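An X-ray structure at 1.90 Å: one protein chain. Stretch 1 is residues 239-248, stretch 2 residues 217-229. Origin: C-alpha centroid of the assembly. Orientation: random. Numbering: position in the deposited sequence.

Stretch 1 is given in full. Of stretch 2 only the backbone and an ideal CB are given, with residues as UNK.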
# COMPACT_ATOMS: atom_id res chain seq x y z
N GLY A 239 12.14 12.29 -15.69
CA GLY A 239 11.38 11.48 -14.71
C GLY A 239 10.00 11.98 -14.38
O GLY A 239 9.46 11.68 -13.30
N GLU A 240 9.46 12.84 -15.24
CA GLU A 240 8.03 13.14 -15.23
C GLU A 240 7.39 12.02 -16.07
O GLU A 240 7.78 11.84 -17.23
CB GLU A 240 7.80 14.50 -15.93
CG GLU A 240 8.23 15.62 -14.98
CD GLU A 240 8.24 17.02 -15.60
OE1 GLU A 240 7.96 17.19 -16.82
OE2 GLU A 240 8.55 17.96 -14.83
N VAL A 241 6.41 11.32 -15.50
CA VAL A 241 5.81 10.22 -16.22
C VAL A 241 4.31 10.29 -16.08
O VAL A 241 3.79 10.73 -15.04
CB VAL A 241 6.31 8.80 -15.71
CG1 VAL A 241 7.86 8.69 -15.80
CG2 VAL A 241 5.92 8.56 -14.31
N ILE A 242 3.63 9.81 -17.12
CA ILE A 242 2.18 9.54 -17.02
C ILE A 242 1.94 8.18 -17.65
O ILE A 242 2.49 7.89 -18.74
CB ILE A 242 1.33 10.63 -17.68
CG1 ILE A 242 -0.15 10.26 -17.62
CG2 ILE A 242 1.81 10.91 -19.19
CD1 ILE A 242 -1.07 11.46 -17.91
N ALA A 243 1.20 7.33 -16.94
CA ALA A 243 0.80 6.03 -17.47
C ALA A 243 -0.74 6.03 -17.49
O ALA A 243 -1.35 6.53 -16.53
CB ALA A 243 1.36 4.88 -16.56
N ALA A 244 -1.33 5.52 -18.57
CA ALA A 244 -2.78 5.41 -18.67
C ALA A 244 -3.12 4.00 -19.14
O ALA A 244 -2.41 3.48 -20.01
CB ALA A 244 -3.32 6.42 -19.69
N GLY A 245 -4.20 3.41 -18.62
CA GLY A 245 -4.61 2.09 -19.11
C GLY A 245 -5.30 2.24 -20.47
O GLY A 245 -5.34 1.31 -21.28
N ASP A 246 -5.81 3.44 -20.73
CA ASP A 246 -6.59 3.71 -21.92
C ASP A 246 -5.97 4.88 -22.68
O ASP A 246 -5.85 5.98 -22.14
CB ASP A 246 -8.06 4.00 -21.50
CG ASP A 246 -9.03 4.07 -22.71
OD1 ASP A 246 -8.61 4.44 -23.81
OD2 ASP A 246 -10.22 3.78 -22.54
N HIS A 247 -5.61 4.67 -23.92
CA HIS A 247 -4.93 5.74 -24.71
C HIS A 247 -5.82 7.01 -24.87
O HIS A 247 -5.35 8.17 -24.95
CB HIS A 247 -4.57 5.24 -26.12
CG HIS A 247 -3.53 4.16 -26.17
ND1 HIS A 247 -3.35 3.21 -25.19
CD2 HIS A 247 -2.63 3.86 -27.14
CE1 HIS A 247 -2.39 2.38 -25.54
NE2 HIS A 247 -1.94 2.75 -26.73
N HIS A 248 -7.12 6.78 -24.82
CA HIS A 248 -8.10 7.86 -24.93
C HIS A 248 -8.00 8.88 -23.76
O HIS A 248 -8.45 10.03 -23.88
CB HIS A 248 -9.51 7.24 -24.97
CG HIS A 248 -10.64 8.24 -25.03
ND1 HIS A 248 -10.98 8.91 -26.19
CD2 HIS A 248 -11.53 8.63 -24.09
CE1 HIS A 248 -12.02 9.69 -25.95
NE2 HIS A 248 -12.37 9.54 -24.68
N UNK A 217 6.06 -3.15 -19.76
CA UNK A 217 5.01 -3.88 -19.05
C UNK A 217 3.67 -3.19 -19.27
O UNK A 217 2.71 -3.81 -19.72
CB UNK A 217 5.33 -3.98 -17.56
N UNK A 218 3.65 -1.88 -19.06
CA UNK A 218 2.42 -1.12 -19.25
C UNK A 218 1.98 -1.15 -20.73
O UNK A 218 0.79 -1.39 -21.03
CB UNK A 218 2.62 0.32 -18.78
N UNK A 219 2.93 -0.92 -21.63
CA UNK A 219 2.59 -0.83 -23.04
C UNK A 219 2.17 -2.18 -23.58
O UNK A 219 1.23 -2.23 -24.36
CB UNK A 219 3.77 -0.28 -23.84
N UNK A 220 2.78 -3.28 -23.10
CA UNK A 220 2.46 -4.60 -23.63
C UNK A 220 1.17 -5.10 -23.00
O UNK A 220 0.64 -6.15 -23.44
CB UNK A 220 3.60 -5.59 -23.38
N UNK A 221 0.70 -4.40 -21.96
CA UNK A 221 -0.66 -4.67 -21.42
C UNK A 221 -1.75 -3.89 -22.17
O UNK A 221 -2.93 -4.07 -21.92
CB UNK A 221 -0.72 -4.31 -19.93
N UNK A 222 -1.36 -3.03 -23.10
CA UNK A 222 -2.36 -2.25 -23.81
C UNK A 222 -2.42 -0.79 -23.36
O UNK A 222 -3.19 0.02 -23.91
CB UNK A 222 -3.73 -2.90 -23.63
N UNK A 223 -1.60 -0.44 -22.37
CA UNK A 223 -1.58 0.95 -21.87
C UNK A 223 -0.62 1.86 -22.61
O UNK A 223 -0.07 1.53 -23.66
CB UNK A 223 -1.21 0.96 -20.38
N UNK A 224 -0.43 3.06 -22.06
CA UNK A 224 0.47 3.99 -22.70
C UNK A 224 1.25 4.65 -21.55
O UNK A 224 0.70 4.91 -20.49
CB UNK A 224 -0.27 5.01 -23.57
N UNK A 225 2.54 4.89 -21.78
CA UNK A 225 3.35 5.48 -20.74
C UNK A 225 4.34 6.42 -21.42
O UNK A 225 5.11 6.00 -22.29
CB UNK A 225 4.06 4.41 -19.91
N UNK A 226 4.26 7.71 -21.06
CA UNK A 226 5.01 8.75 -21.72
C UNK A 226 5.49 9.78 -20.70
O UNK A 226 5.14 9.70 -19.53
CB UNK A 226 4.16 9.41 -22.81
N UNK A 227 6.24 10.79 -21.16
CA UNK A 227 6.44 11.96 -20.30
C UNK A 227 5.27 12.93 -20.38
O UNK A 227 4.25 12.61 -21.00
CB UNK A 227 7.73 12.68 -20.68
N UNK A 228 5.38 14.07 -19.69
CA UNK A 228 4.24 15.01 -19.59
C UNK A 228 4.05 15.84 -20.89
O UNK A 228 3.10 16.61 -20.99
CB UNK A 228 4.45 15.95 -18.40
N UNK A 229 4.97 15.73 -21.84
CA UNK A 229 4.79 16.25 -23.20
C UNK A 229 4.29 15.20 -24.19
O UNK A 229 4.33 15.41 -25.41
CB UNK A 229 6.11 16.83 -23.71

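Stretch 2 begins as the end of a helix, turns, and then runs as a strand antiparallel to 241-244. At position 217 no atom of stretch 1 lies within 5.5 Å of the ideal CB, so the visible atoms set no preference; the residue is I217. Position 218 points toward stretch 1, its ideal CB 5.2 Å from A243 CB, which suits a small or medium apolar side chain. It is V218, whose CG1 comes to 4.5 Å from A244 O. Positions 219, 220 and 221 again have nothing of stretch 1 near their CB atoms. They are E219, G220 and A221; E219 serves its own stretch, as will appear at 225.

Position 222 has phi/psi of 105/-2, and a CB there would be jammed against the carbonyl O of the residue before, so glycine is called for. G222 closes the helix in a Schellman motif, with G222 N bonded to E219 O at 3.0 Å. At 223 the backbone angles would tolerate other residues, but the ideal CB falls 2.8 Å from A244 O, a clash. Glycine avoids it, and G223 CA packs 3.2 Å from A244 O.

Position 224 is a hydrogen-bonded strand pair with A244, each backbone N 2.9 Å from the other residue's O. Its CB lies on the same sheet face as the small A244 side chain and 3.9 Å from H247 CE1, leaving room for an aliphatic or larger apolar group. I224 fits: its CG2 is 3.7 Å from A244 CB, and its CB sits over the H247 ring face, 4.0 Å from the centroid, in a CH-pi contact.

Position 225 faces the opposite side of the sheet, with A243 CB 4.3 Å from the ideal CB. Alanine leaves space beside it, so several apolar side chains would suit. M225 runs extended, all three chi angles t; its CG is 4.0 Å from A243 CB and its CE 4.4 Å from V241 CB. M225 N donates to E219 OE2 at 3.0 Å.

Position 226 returns to the I242 face and pairs with that residue through two backbone hydrogen bonds. The ideal CB is 4.6 Å from I242 CG2, so an aliphatic stem is welcome, whatever its tip. In R226 the CB lies 4.4 Å from I242 CG2, while NE forms a long salt bridge with E219 OE2 at 3.8 Å.

At 227 CB points sideways, 3.6 Å from E240 O, and many residues could fit. D227 turns its carboxylate away, and its OD2 accepts from the backbone N of 229 at 2.9 Å.

Position 228 offers the E240 side chain and the free V241 O, inviting a flat side chain with a donor. W228 supplies both: NE1 donates to V241 O at 2.9 Å, and E240 CB lies over the five-membered ring, 3.6 Å from its centroid.

Position 229 has open space nearby, with the E240 carboxylate farther off; a long polar side chain would suit. Q229 reaches it through water: one water links Q229 OE1 and E240 OE1, another Q229 NE2 and E240 OE1.

Stretch 2 217-229: IVEGAGGIMRDWQ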
# COMPACT_ATOMS: atom_id res chain seq x y z
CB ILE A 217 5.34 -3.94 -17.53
CG1 ILE A 217 6.56 -4.88 -17.35
CG2 ILE A 217 4.10 -4.33 -16.65
CD1 ILE A 217 7.11 -4.82 -15.88
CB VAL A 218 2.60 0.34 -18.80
CG1 VAL A 218 1.39 1.20 -19.26
CG2 VAL A 218 2.71 0.40 -17.23
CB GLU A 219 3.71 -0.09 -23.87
CG GLU A 219 3.80 1.42 -23.32
CD GLU A 219 4.27 2.54 -24.31
OE1 GLU A 219 5.19 2.15 -25.05
OE2 GLU A 219 3.73 3.78 -24.30
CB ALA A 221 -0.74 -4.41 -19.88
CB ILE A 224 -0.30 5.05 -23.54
CG1 ILE A 224 0.65 6.11 -24.13
CG2 ILE A 224 -1.38 5.78 -22.73
CD1 ILE A 224 -0.10 6.87 -25.33
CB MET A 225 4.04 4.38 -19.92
CG MET A 225 4.75 4.94 -18.71
SD MET A 225 5.20 3.56 -17.60
CE MET A 225 6.23 4.52 -16.54
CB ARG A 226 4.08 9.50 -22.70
CG ARG A 226 3.38 8.63 -23.77
CD ARG A 226 4.37 8.32 -24.87
NE ARG A 226 3.91 7.25 -25.73
CZ ARG A 226 3.06 7.40 -26.74
NH1 ARG A 226 2.57 8.61 -27.04
NH2 ARG A 226 2.72 6.32 -27.45
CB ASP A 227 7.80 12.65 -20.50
CG ASP A 227 7.92 13.37 -21.84
OD1 ASP A 227 9.09 13.64 -22.23
OD2 ASP A 227 6.90 13.68 -22.49
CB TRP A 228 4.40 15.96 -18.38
CG TRP A 228 4.31 15.24 -17.05
CD1 TRP A 228 4.09 13.87 -16.82
CD2 TRP A 228 4.41 15.85 -15.77
NE1 TRP A 228 4.05 13.64 -15.44
CE2 TRP A 228 4.25 14.84 -14.80
CE3 TRP A 228 4.63 17.17 -15.35
CZ2 TRP A 228 4.30 15.11 -13.41
CZ3 TRP A 228 4.67 17.45 -13.97
CH2 TRP A 228 4.50 16.42 -13.02
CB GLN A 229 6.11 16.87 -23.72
CG GLN A 229 6.46 18.25 -23.05
CD GLN A 229 6.94 18.07 -21.62
OE1 GLN A 229 7.89 17.31 -21.38
NE2 GLN A 229 6.29 18.75 -20.67
O HOH W 1 7.91 15.78 -19.04
O HOH W 2 7.41 19.40 -17.97
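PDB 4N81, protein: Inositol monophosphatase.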